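Local atomic coordinates of heme-binding protein A / AI-2 binding protein A (Helicobacter pylori SS1, PDB entry 6OFQ), a protein that binds peptides such as the tetrapeptide STSA in the periplasm and probably hands them to an ABC transporter for uptake. Residues Ala47-Asp51 against Gly52-Val56; Tyr141-Trp144 against Glu145-Met149; Glu405-Trp409 against Gly410-Lys414; Asp436-Leu439 against Tyr440-Ser444. One frame throughout, in Å; residues are numbered along the deposited sequence. Where two conformers were deposited one is given.

Interaction 1 (Ala47-Asp51 against Gly52-Val56); sequences ALVTD and GESYV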
loop_
_atom_site.group_PDB
_atom_site.type_symbol
_atom_site.label_atom_id
_atom_site.label_comp_id
_atom_site.label_asym_id
_atom_site.label_seq_id
_atom_site.Cartn_x
_atom_site.Cartn_y
_atom_site.Cartn_z
ATOM N N ALA A 47 7.308 9.204 -0.967
ATOM C CA ALA A 47 6.379 10.144 -0.400
ATOM C C ALA A 47 5.395 10.720 -1.385
ATOM O O ALA A 47 4.365 11.203 -0.960
ATOM C CB ALA A 47 7.037 11.265 0.387
ATOM N N LEU A 48 5.650 10.581 -2.684
ATOM C CA LEU A 48 4.770 11.150 -3.680
ATOM C C LEU A 48 3.722 10.176 -4.218
ATOM O O LEU A 48 2.874 10.564 -5.035
ATOM C CB LEU A 48 5.658 11.599 -4.878
ATOM C CG LEU A 48 6.595 12.751 -4.535
ATOM C CD1 LEU A 48 7.336 13.094 -5.831
ATOM C CD2 LEU A 48 5.947 13.971 -3.952
ATOM N N VAL A 49 3.827 8.914 -3.839
ATOM C CA VAL A 49 2.968 7.849 -4.396
ATOM C C VAL A 49 2.371 7.065 -3.231
ATOM O O VAL A 49 2.828 7.218 -2.105
ATOM C CB VAL A 49 3.766 7.003 -5.398
ATOM C CG1 VAL A 49 4.068 7.762 -6.684
ATOM C CG2 VAL A 49 5.014 6.461 -4.789
ATOM N N THR A 50 1.421 6.175 -3.572
ATOM C CA THR A 50 0.778 5.399 -2.498
ATOM C C THR A 50 0.682 3.913 -2.768
ATOM O O THR A 50 0.114 3.186 -1.949
ATOM C CB THR A 50 -0.670 5.910 -2.272
ATOM O OG1 THR A 50 -1.407 5.639 -3.458
ATOM C CG2 THR A 50 -0.746 7.402 -1.904
ATOM N N ASP A 51 1.219 3.438 -3.890
ATOM C CA ASP A 51 0.873 2.124 -4.449
ATOM C C ASP A 51 2.032 1.147 -4.289
ATOM O O ASP A 51 3.214 1.450 -4.400
ATOM C CB ASP A 51 0.416 2.260 -5.896
ATOM C CG ASP A 51 1.561 2.582 -6.836
ATOM O OD1 ASP A 51 2.075 3.743 -6.712
ATOM O OD2 ASP A 51 1.906 1.713 -7.666
ATOM N N GLY A 52 1.611 -0.112 -4.089
ATOM C CA GLY A 52 2.568 -1.197 -3.947
ATOM C C GLY A 52 3.513 -1.337 -5.119
ATOM O O GLY A 52 4.653 -1.713 -4.899
ATOM N N GLU A 53 3.010 -1.163 -6.348
ATOM C CA GLU A 53 3.934 -1.297 -7.464
ATOM C C GLU A 53 5.101 -0.342 -7.404
ATOM O O GLU A 53 6.251 -0.709 -7.652
ATOM C CB GLU A 53 3.189 -1.209 -8.808
ATOM C CG GLU A 53 2.180 -2.313 -9.125
ATOM C CD GLU A 53 2.754 -3.681 -9.401
ATOM O OE1 GLU A 53 3.892 -4.004 -9.063
ATOM O OE2 GLU A 53 2.021 -4.485 -10.050
ATOM N N SER A 54 4.841 0.908 -7.054
ATOM C CA SER A 54 5.918 1.868 -6.847
ATOM C C SER A 54 6.870 1.421 -5.720
ATOM O O SER A 54 8.092 1.584 -5.832
ATOM C CB SER A 54 5.409 3.248 -6.512
ATOM O OG SER A 54 4.593 3.816 -7.557
ATOM N N TYR A 55 6.283 0.896 -4.645
ATOM C CA TYR A 55 7.117 0.509 -3.512
ATOM C C TYR A 55 7.963 -0.709 -3.721
ATOM O O TYR A 55 8.873 -0.908 -2.901
ATOM C CB TYR A 55 6.270 0.423 -2.221
ATOM C CG TYR A 55 5.625 1.723 -1.803
ATOM C CD1 TYR A 55 6.100 2.978 -2.146
ATOM C CD2 TYR A 55 4.499 1.701 -0.939
ATOM C CE1 TYR A 55 5.467 4.109 -1.696
ATOM C CE2 TYR A 55 3.910 2.823 -0.448
ATOM C CZ TYR A 55 4.376 4.051 -0.844
ATOM O OH TYR A 55 3.820 5.208 -0.313
ATOM N N VAL A 56 7.675 -1.495 -4.770
ATOM C CA VAL A 56 8.604 -2.571 -5.079
ATOM C C VAL A 56 10.035 -2.054 -5.203
ATOM O O VAL A 56 10.947 -2.607 -4.564
ATOM C CB VAL A 56 8.177 -3.300 -6.373
ATOM C CG1 VAL A 56 9.246 -4.337 -6.744
ATOM C CG2 VAL A 56 6.802 -3.943 -6.247
#
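Asp51 and Ser54 meet through two hydrogen bonds at the start of helix 52-61. The Ser54 hydroxyl donates to Asp51 OD1, with OG 2.7 Å from OD1. It reaches that oxygen on its syn side, 24° out of the carboxylate plane. The Ser54 backbone N donates to the other oxygen, Asp51 OD2, at 3.1 Å. This donor stands well above the plane, 58° out of it. Asp51 carries CG between its backbone N and carbonyl carbon (chi1 72°), which swings the carboxylate back over the first helical turn. Both carboxylate oxygens are thus engaged. OD2 also accepts from Trp409 NE1, so it has two donors. Ser54 OG is used twice as well, since it accepts from Ser42 N.

The backbone O of Asp51 takes the first regular helical bond, from Tyr55 N at 3.1 Å. The same oxygen sits 3.5 Å above one face of the Tyr55 ring, offset toward the rim. The ring runs back under the loop. There its OH lies 2.9 Å from Val49 O and is hydrogen-bonded to Pro46 O. Apolar packing fills in beside these polar groups. Val49 CG2 rests 3.7 Å from Ser54 CB and 3.9 Å from Tyr55 CE1.

Glu53 points its carboxylate away from the loop, where Arg37 pairs with it in a salt bridge. The nearby helix N-terminus would be expected to stabilise the negative charge of Asp51. The arrangement is an aspartate N-cap: a side chain from the residue before the helix takes up the N-H of the third helical residue.

Interaction 2 (Tyr141-Trp144 against Glu145-Met149); sequences YKYW and EGMGM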
loop_
_atom_site.group_PDB
_atom_site.type_symbol
_atom_site.label_atom_id
_atom_site.label_comp_id
_atom_site.label_asym_id
_atom_site.label_seq_id
_atom_site.Cartn_x
_atom_site.Cartn_y
_atom_site.Cartn_z
ATOM N N TYR A 141 2.189 15.093 -1.435
ATOM C CA TYR A 141 2.556 14.179 -0.347
ATOM C C TYR A 141 1.305 13.542 0.189
ATOM O O TYR A 141 0.790 13.905 1.238
ATOM C CB TYR A 141 3.342 14.969 0.724
ATOM C CG TYR A 141 4.696 15.495 0.216
ATOM C CD1 TYR A 141 5.714 14.636 -0.173
ATOM C CD2 TYR A 141 4.977 16.880 0.199
ATOM C CE1 TYR A 141 6.934 15.083 -0.667
ATOM C CE2 TYR A 141 6.246 17.328 -0.175
ATOM C CZ TYR A 141 7.197 16.449 -0.621
ATOM O OH TYR A 141 8.407 16.927 -1.081
ATOM N N LYS A 142 0.846 12.541 -0.563
ATOM C CA LYS A 142 -0.472 11.984 -0.370
ATOM C C LYS A 142 -0.725 11.282 0.937
ATOM O O LYS A 142 -1.742 11.545 1.607
ATOM C CB LYS A 142 -0.892 11.035 -1.537
ATOM C CG LYS A 142 -1.023 11.725 -2.904
ATOM C CD LYS A 142 -1.101 10.696 -4.046
ATOM C CE LYS A 142 -0.754 11.115 -5.469
ATOM N NZ LYS A 142 -1.129 10.043 -6.437
ATOM N N TYR A 143 0.157 10.378 1.358
ATOM C CA TYR A 143 0.004 9.760 2.646
ATOM C C TYR A 143 0.038 10.813 3.724
ATOM O O TYR A 143 -0.728 10.680 4.686
ATOM C CB TYR A 143 1.098 8.738 2.922
ATOM C CG TYR A 143 0.772 7.276 2.577
ATOM C CD1 TYR A 143 0.057 6.528 3.484
ATOM C CD2 TYR A 143 1.301 6.623 1.473
ATOM C CE1 TYR A 143 -0.209 5.180 3.287
ATOM C CE2 TYR A 143 1.073 5.266 1.246
ATOM C CZ TYR A 143 0.346 4.571 2.195
ATOM O OH TYR A 143 0.207 3.211 1.991
ATOM N N TRP A 144 1.035 11.700 3.723
ATOM C CA TRP A 144 1.194 12.691 4.793
ATOM C C TRP A 144 -0.096 13.499 4.988
ATOM O O TRP A 144 -0.577 13.670 6.126
ATOM C CB TRP A 144 2.400 13.597 4.525
ATOM C CG TRP A 144 2.680 14.565 5.588
ATOM C CD1 TRP A 144 1.980 15.707 5.868
ATOM C CD2 TRP A 144 3.741 14.491 6.559
ATOM N NE1 TRP A 144 2.506 16.300 6.993
ATOM C CE2 TRP A 144 3.608 15.602 7.429
ATOM C CE3 TRP A 144 4.813 13.618 6.781
ATOM C CZ2 TRP A 144 4.438 15.807 8.520
ATOM C CZ3 TRP A 144 5.675 13.847 7.831
ATOM C CH2 TRP A 144 5.485 14.950 8.709
ATOM N N GLU A 145 -0.630 13.995 3.865
ATOM C CA GLU A 145 -1.872 14.747 3.887
ATOM C C GLU A 145 -3.061 13.952 4.345
ATOM O O GLU A 145 -3.801 14.320 5.262
ATOM C CB GLU A 145 -2.143 15.431 2.541
ATOM C CG GLU A 145 -1.140 16.524 2.211
ATOM C CD GLU A 145 -1.100 17.587 3.293
ATOM O OE1 GLU A 145 -2.156 18.142 3.658
ATOM O OE2 GLU A 145 -0.009 17.767 3.877
ATOM N N GLY A 146 -3.201 12.763 3.772
ATOM C CA GLY A 146 -4.281 11.880 4.108
ATOM C C GLY A 146 -4.419 11.480 5.548
ATOM O O GLY A 146 -5.509 11.322 6.136
ATOM N N MET A 147 -3.245 11.127 6.080
ATOM C CA MET A 147 -3.151 10.726 7.477
ATOM C C MET A 147 -3.262 11.885 8.500
ATOM O O MET A 147 -3.312 11.669 9.715
ATOM C CB MET A 147 -1.865 9.913 7.719
ATOM C CG MET A 147 -1.876 8.557 7.022
ATOM S SD MET A 147 -0.323 7.655 7.138
ATOM C CE MET A 147 -0.048 7.482 8.894
ATOM N N GLY A 148 -3.105 13.108 8.038
ATOM C CA GLY A 148 -3.089 14.274 8.919
ATOM C C GLY A 148 -1.842 14.326 9.767
ATOM O O GLY A 148 -1.882 14.733 10.934
ATOM N N MET A 149 -0.714 13.947 9.198
ATOM C CA MET A 149 0.539 13.983 9.955
ATOM C C MET A 149 0.907 15.389 10.484
ATOM O O MET A 149 1.542 15.484 11.560
ATOM C CB MET A 149 1.662 13.452 9.083
ATOM C CG MET A 149 1.604 11.940 8.843
ATOM S SD MET A 149 1.944 10.922 10.273
ATOM C CE MET A 149 3.703 11.208 10.365
#
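Met149 CB lies almost squarely on the face of the Trp144 indole, an unusually close approach. It is 3.4 Å from the centroid of the five-membered ring and 16° off the ring normal, a CH-pi contact. Its closest ring atom is Trp144 CE2, at 3.3 Å. Trp144 puts CG anti to its backbone N (chi1 -176°), and the indole swings out beside the end of the helix where Met149 can cross it at about a right angle. The Met149 chain then bends twice. Its sulfur stays above the same ring system, with SD 5.3 Å from the centroid of the six-membered ring, a distant Met-aromatic contact. The polar edge of the indole is satisfied by Ser150, whose OG is hydrogen-bonded to Trp144 NE1.

A second Met-aromatic pair, Tyr143 with Met147, is formed by neighbouring residues within the helix. Met147 SD approaches Tyr143 from the ring edge and is 3.8 Å from CD1. The phenol end of Tyr143 is held by Asp431. The Tyr143 ring also meets that of Phe183, their planes nearly parallel.

The backbone between these side chains is a short run of helix. Glu145 N, Gly146 N and Met147 N donate to Tyr141 O, Lys142 O and Tyr143 O in turn. The helix then stops. Met149 N reaches back to Trp144 O at 3.1 Å, and Gly148 N donates to Glu145 O, also at 3.1 Å. Gly148 has a positive phi of 70°, and from it the chain turns straight into helix 149-152. The ending of helix 142-147 is a Schellman motif, with the Met149-Trp144 CH-pi contact beside it.

Interaction 3 (Glu405-Trp409 against Gly410-Lys414); sequences EVYEW and GAYLK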
loop_
_atom_site.group_PDB
_atom_site.type_symbol
_atom_site.label_atom_id
_atom_site.label_comp_id
_atom_site.label_asym_id
_atom_site.label_seq_id
_atom_site.Cartn_x
_atom_site.Cartn_y
_atom_site.Cartn_z
ATOM N N GLU A 405 -15.360 1.622 -17.868
ATOM C CA GLU A 405 -14.219 2.397 -18.380
ATOM C C GLU A 405 -12.917 1.808 -17.824
ATOM O O GLU A 405 -12.802 1.504 -16.627
ATOM C CB GLU A 405 -14.323 3.861 -17.993
ATOM C CG GLU A 405 -15.478 4.551 -18.727
ATOM C CD GLU A 405 -15.637 6.007 -18.404
ATOM O OE1 GLU A 405 -14.780 6.581 -17.701
ATOM O OE2 GLU A 405 -16.564 6.592 -19.029
ATOM N N VAL A 406 -11.929 1.611 -18.691
ATOM C CA VAL A 406 -10.690 0.912 -18.335
ATOM C C VAL A 406 -9.563 1.926 -18.428
ATOM O O VAL A 406 -9.415 2.600 -19.439
ATOM C CB VAL A 406 -10.431 -0.275 -19.300
ATOM C CG1 VAL A 406 -9.233 -1.069 -18.830
ATOM C CG2 VAL A 406 -11.643 -1.167 -19.399
ATOM N N TYR A 407 -8.685 1.957 -17.413
ATOM C CA TYR A 407 -7.555 2.871 -17.389
ATOM C C TYR A 407 -6.291 2.104 -17.008
ATOM O O TYR A 407 -6.347 1.164 -16.207
ATOM C CB TYR A 407 -7.756 3.951 -16.316
ATOM C CG TYR A 407 -8.932 4.839 -16.630
ATOM C CD1 TYR A 407 -8.821 5.808 -17.607
ATOM C CD2 TYR A 407 -10.205 4.570 -16.124
ATOM C CE1 TYR A 407 -9.895 6.580 -17.972
ATOM C CE2 TYR A 407 -11.293 5.337 -16.484
ATOM C CZ TYR A 407 -11.120 6.356 -17.377
ATOM O OH TYR A 407 -12.228 7.093 -17.812
ATOM N N GLU A 408 -5.151 2.522 -17.558
ATOM C CA GLU A 408 -3.882 1.972 -17.087
ATOM C C GLU A 408 -3.659 2.468 -15.658
ATOM O O GLU A 408 -4.267 3.427 -15.193
ATOM C CB GLU A 408 -2.783 2.593 -17.962
ATOM C CG GLU A 408 -2.917 2.250 -19.448
ATOM C CD GLU A 408 -2.721 0.777 -19.704
ATOM O OE1 GLU A 408 -1.834 0.175 -19.074
ATOM O OE2 GLU A 408 -3.468 0.195 -20.521
ATOM N N TRP A 409 -2.786 1.775 -14.930
ATOM C CA TRP A 409 -2.651 1.982 -13.468
ATOM C C TRP A 409 -2.322 3.413 -13.054
ATOM O O TRP A 409 -2.968 3.934 -12.128
ATOM C CB TRP A 409 -1.626 1.005 -12.909
ATOM C CG TRP A 409 -1.408 0.889 -11.407
ATOM C CD1 TRP A 409 -0.211 0.982 -10.740
ATOM C CD2 TRP A 409 -2.420 0.652 -10.410
ATOM N NE1 TRP A 409 -0.435 0.759 -9.414
ATOM C CE2 TRP A 409 -1.755 0.538 -9.159
ATOM C CE3 TRP A 409 -3.809 0.510 -10.467
ATOM C CZ2 TRP A 409 -2.430 0.366 -7.972
ATOM C CZ3 TRP A 409 -4.483 0.311 -9.294
ATOM C CH2 TRP A 409 -3.782 0.182 -8.065
ATOM N N GLY A 410 -1.344 4.032 -13.715
ATOM C CA GLY A 410 -1.062 5.400 -13.254
ATOM C C GLY A 410 -2.238 6.341 -13.417
ATOM O O GLY A 410 -2.548 7.133 -12.537
ATOM N N ALA A 411 -2.892 6.301 -14.572
ATOM C CA ALA A 411 -4.084 7.098 -14.848
ATOM C C ALA A 411 -5.185 6.747 -13.872
ATOM O O ALA A 411 -5.927 7.623 -13.452
ATOM C CB ALA A 411 -4.578 6.966 -16.249
ATOM N N TYR A 412 -5.319 5.462 -13.568
ATOM C CA TYR A 412 -6.414 5.030 -12.695
ATOM C C TYR A 412 -6.207 5.660 -11.324
ATOM O O TYR A 412 -7.138 6.125 -10.681
ATOM C CB TYR A 412 -6.375 3.510 -12.625
ATOM C CG TYR A 412 -7.505 2.879 -11.850
ATOM C CD1 TYR A 412 -8.631 2.479 -12.490
ATOM C CD2 TYR A 412 -7.377 2.577 -10.499
ATOM C CE1 TYR A 412 -9.688 1.909 -11.824
ATOM C CE2 TYR A 412 -8.418 1.962 -9.823
ATOM C CZ TYR A 412 -9.552 1.584 -10.518
ATOM O OH TYR A 412 -10.626 0.924 -9.942
ATOM N N LEU A 413 -5.015 5.536 -10.780
ATOM C CA LEU A 413 -4.679 6.161 -9.473
ATOM C C LEU A 413 -4.926 7.673 -9.485
ATOM O O LEU A 413 -5.488 8.210 -8.541
ATOM C CB LEU A 413 -3.217 5.868 -9.122
ATOM C CG LEU A 413 -2.835 4.404 -8.847
ATOM C CD1 LEU A 413 -1.331 4.165 -8.856
ATOM C CD2 LEU A 413 -3.284 4.070 -7.448
ATOM N N LYS A 414 -4.618 8.318 -10.602
ATOM C CA LYS A 414 -4.782 9.776 -10.649
ATOM C C LYS A 414 -6.265 10.152 -10.674
ATOM O O LYS A 414 -6.780 10.967 -9.879
ATOM C CB LYS A 414 -4.072 10.310 -11.907
ATOM C CG LYS A 414 -4.180 11.820 -12.105
ATOM C CD LYS A 414 -3.605 12.363 -13.424
ATOM C CE LYS A 414 -3.860 13.867 -13.465
ATOM N NZ LYS A 414 -3.351 14.700 -12.315
#
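This is a strand-to-helix junction, where strand 400-407 passes into helix 409-417. The helix leads on to strand 423-429. Both strands run parallel to strand 373-380 and lie on its two sides, so the unit is a beta-alpha-beta crossover.

Glu408 is the N-cap residue. Its carbonyl O accepts from Tyr412 N at 2.8 Å. Trp409 O accepts from Leu413 N at 2.9 Å in a nearly straight bond (178°).

Side chains fold back across the turn. Tyr407 CB, on the last strand residue, packs 4.0 Å from Tyr412 CB and lies near the plane of the Tyr412 ring, at its edge. The Tyr407 hydroxyl turns the other way and donates to Glu405 OE1 on the same strand, at 2.6 Å. Tyr412 sends its own OH to Phe425 O, on the strand that follows the helix. The indole of Trp409 stands beside the first turn, with CZ3 3.9 Å from Tyr412 CD2. Its NE1 is taken by Asp51.

Leu413 closes over the indole from one face. Its CD1 methyl makes a CH-pi contact 3.7 Å from the centroid of the five-membered ring, 15° off the normal, while CD2 reaches Trp409 CZ2 at 3.8 Å.

Interaction 4 (Asp436-Leu439 against Tyr440-Ser444); sequences DNFL and YTLWS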
loop_
_atom_site.group_PDB
_atom_site.type_symbol
_atom_site.label_atom_id
_atom_site.label_comp_id
_atom_site.label_asym_id
_atom_site.label_seq_id
_atom_site.Cartn_x
_atom_site.Cartn_y
_atom_site.Cartn_z
ATOM N N ASP A 436 -5.870 1.193 12.350
ATOM C CA ASP A 436 -5.790 2.592 11.936
ATOM C C ASP A 436 -5.399 2.779 10.470
ATOM O O ASP A 436 -5.907 3.671 9.768
ATOM C CB ASP A 436 -4.799 3.346 12.827
ATOM C CG ASP A 436 -4.732 4.838 12.535
ATOM O OD1 ASP A 436 -3.832 5.194 11.746
ATOM O OD2 ASP A 436 -5.471 5.600 13.129
ATOM N N ASN A 437 -4.528 1.895 10.001
ATOM C CA ASN A 437 -3.931 1.974 8.640
ATOM C C ASN A 437 -5.009 1.717 7.571
ATOM O O ASN A 437 -4.736 2.029 6.387
ATOM C CB ASN A 437 -2.755 1.001 8.552
ATOM C CG ASN A 437 -2.103 0.938 7.166
ATOM O OD1 ASN A 437 -2.187 -0.119 6.508
ATOM N ND2 ASN A 437 -1.472 1.985 6.714
ATOM N N PHE A 438 -6.119 1.058 7.934
ATOM C CA PHE A 438 -7.241 0.909 7.014
ATOM C C PHE A 438 -8.304 1.932 7.373
ATOM O O PHE A 438 -8.757 2.741 6.513
ATOM C CB PHE A 438 -7.871 -0.504 6.977
ATOM C CG PHE A 438 -6.975 -1.596 6.403
ATOM C CD1 PHE A 438 -5.821 -2.060 7.066
ATOM C CD2 PHE A 438 -7.391 -2.269 5.256
ATOM C CE1 PHE A 438 -5.105 -3.127 6.510
ATOM C CE2 PHE A 438 -6.635 -3.313 4.721
ATOM C CZ PHE A 438 -5.514 -3.760 5.368
ATOM N N LEU A 439 -8.839 1.844 8.581
ATOM C CA LEU A 439 -9.984 2.638 8.939
ATOM C C LEU A 439 -9.698 4.138 8.876
ATOM O O LEU A 439 -10.519 4.888 8.332
ATOM C CB LEU A 439 -10.494 2.279 10.316
ATOM C CG LEU A 439 -10.893 0.803 10.496
ATOM C CD1 LEU A 439 -11.232 0.568 11.969
ATOM C CD2 LEU A 439 -12.070 0.463 9.592
ATOM N N TYR A 440 -8.591 4.624 9.393
ATOM C CA TYR A 440 -8.358 6.061 9.390
ATOM C C TYR A 440 -7.792 6.526 8.069
ATOM O O TYR A 440 -8.251 7.519 7.453
ATOM C CB TYR A 440 -7.465 6.495 10.559
ATOM C CG TYR A 440 -7.574 7.989 10.835
ATOM C CD1 TYR A 440 -8.671 8.435 11.542
ATOM C CD2 TYR A 440 -6.666 8.904 10.359
ATOM C CE1 TYR A 440 -8.865 9.783 11.794
ATOM C CE2 TYR A 440 -6.848 10.280 10.643
ATOM C CZ TYR A 440 -7.963 10.638 11.348
ATOM O OH TYR A 440 -8.264 11.987 11.713
ATOM N N THR A 441 -6.836 5.788 7.541
ATOM C CA THR A 441 -6.180 6.238 6.330
ATOM C C THR A 441 -7.114 6.229 5.132
ATOM O O THR A 441 -6.911 7.023 4.210
ATOM C CB THR A 441 -4.983 5.314 6.096
ATOM O OG1 THR A 441 -4.157 5.374 7.260
ATOM C CG2 THR A 441 -4.085 5.733 4.903
ATOM N N LEU A 442 -8.077 5.298 5.097
ATOM C CA LEU A 442 -8.952 5.117 3.923
ATOM C C LEU A 442 -10.368 5.578 4.102
ATOM O O LEU A 442 -11.093 5.763 3.125
ATOM C CB LEU A 442 -8.994 3.662 3.415
ATOM C CG LEU A 442 -7.612 3.035 3.279
ATOM C CD1 LEU A 442 -7.778 1.548 2.963
ATOM C CD2 LEU A 442 -6.725 3.698 2.244
ATOM N N TRP A 443 -10.837 5.708 5.333
ATOM C CA TRP A 443 -12.258 5.896 5.603
ATOM C C TRP A 443 -12.662 7.069 6.494
ATOM O O TRP A 443 -13.829 7.252 6.835
ATOM C CB TRP A 443 -12.900 4.595 6.147
ATOM C CG TRP A 443 -12.740 3.375 5.219
ATOM C CD1 TRP A 443 -11.796 2.398 5.286
ATOM C CD2 TRP A 443 -13.529 3.109 4.051
ATOM N NE1 TRP A 443 -11.933 1.525 4.229
ATOM C CE2 TRP A 443 -12.990 1.963 3.444
ATOM C CE3 TRP A 443 -14.633 3.741 3.471
ATOM C CZ2 TRP A 443 -13.559 1.423 2.306
ATOM C CZ3 TRP A 443 -15.176 3.170 2.319
ATOM C CH2 TRP A 443 -14.639 2.038 1.763
ATOM N N SER A 444 -11.667 7.846 6.928
ATOM C CA SER A 444 -11.937 8.963 7.845
ATOM C C SER A 444 -12.300 10.261 7.111
ATOM O O SER A 444 -11.933 10.468 5.929
ATOM C CB SER A 444 -10.768 9.238 8.790
ATOM O OG SER A 444 -9.656 9.683 8.074
HETATM O O HOH W 1 -3.949 6.863 9.557
HETATM O O HOH W 2 -1.659 4.695 7.763
#
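Helix 436-443 is a short buried helix that follows strand 423-429 and is joined directly to helix 445-449 at Ser444, the N-cap of the second helix. Its first turn is irregular. Asp436 O accepts from two donors, Tyr440 N at 2.9 Å and Thr441 N at 3.2 Å. The second bond spans five residues, the spacing of a pi-helical turn. Further on, Leu442 N donates to Phe438 O, and Trp443 N makes only a weak bond to Leu439 O.

Asp436 and Tyr440 lie side by side and point the same way, with carboxylate and ring planes 15° apart. Both have CG anti to the backbone N, and Asp436 OD2 comes to 3.4 Å from Tyr440 CB. Lys472 serves both residues, by a salt bridge to Asp436 OD2 and a cation-pi contact with the Tyr440 ring.

Trp443 sets CD1 3.3 Å from Phe438 O. Ser444 OG donates to Tyr440 O and caps Ala447 N. The amide oxygen of Asn437, OD1, accepts from Asp431 N.

Two waters fill in around Thr441. Its OG1 is hydrogen-bonded to one water at 2.7 Å, which donates to Asp436 OD1. It is also bonded to another at 2.6 Å, which accepts from Asn437 ND2 at 2.9 Å.

How the interactions relate
The four contacts follow one another along the chain as separate local turns, yet they form a connected series in space. Interaction 1 touches interaction 2, with centres about 14 Å apart, where Tyr55 meets Tyr143 and Leu48 meets Tyr141. It also touches interaction 3, centres about 15 Å apart, through the probable Asp51-Trp409 hydrogen bond. Interactions 2 and 4 pack directly, their centres about 11 Å apart. Interactions 3 and 4 have centres about 22 Å apart and do not touch; strand 423-429 lies between them in sequence. Interaction 1 follows strand 32-37 of one sheet, whereas interaction 3 belongs to the seven-stranded sheet. The contacts therefore bring together separate parts of this type II periplasmic binding protein.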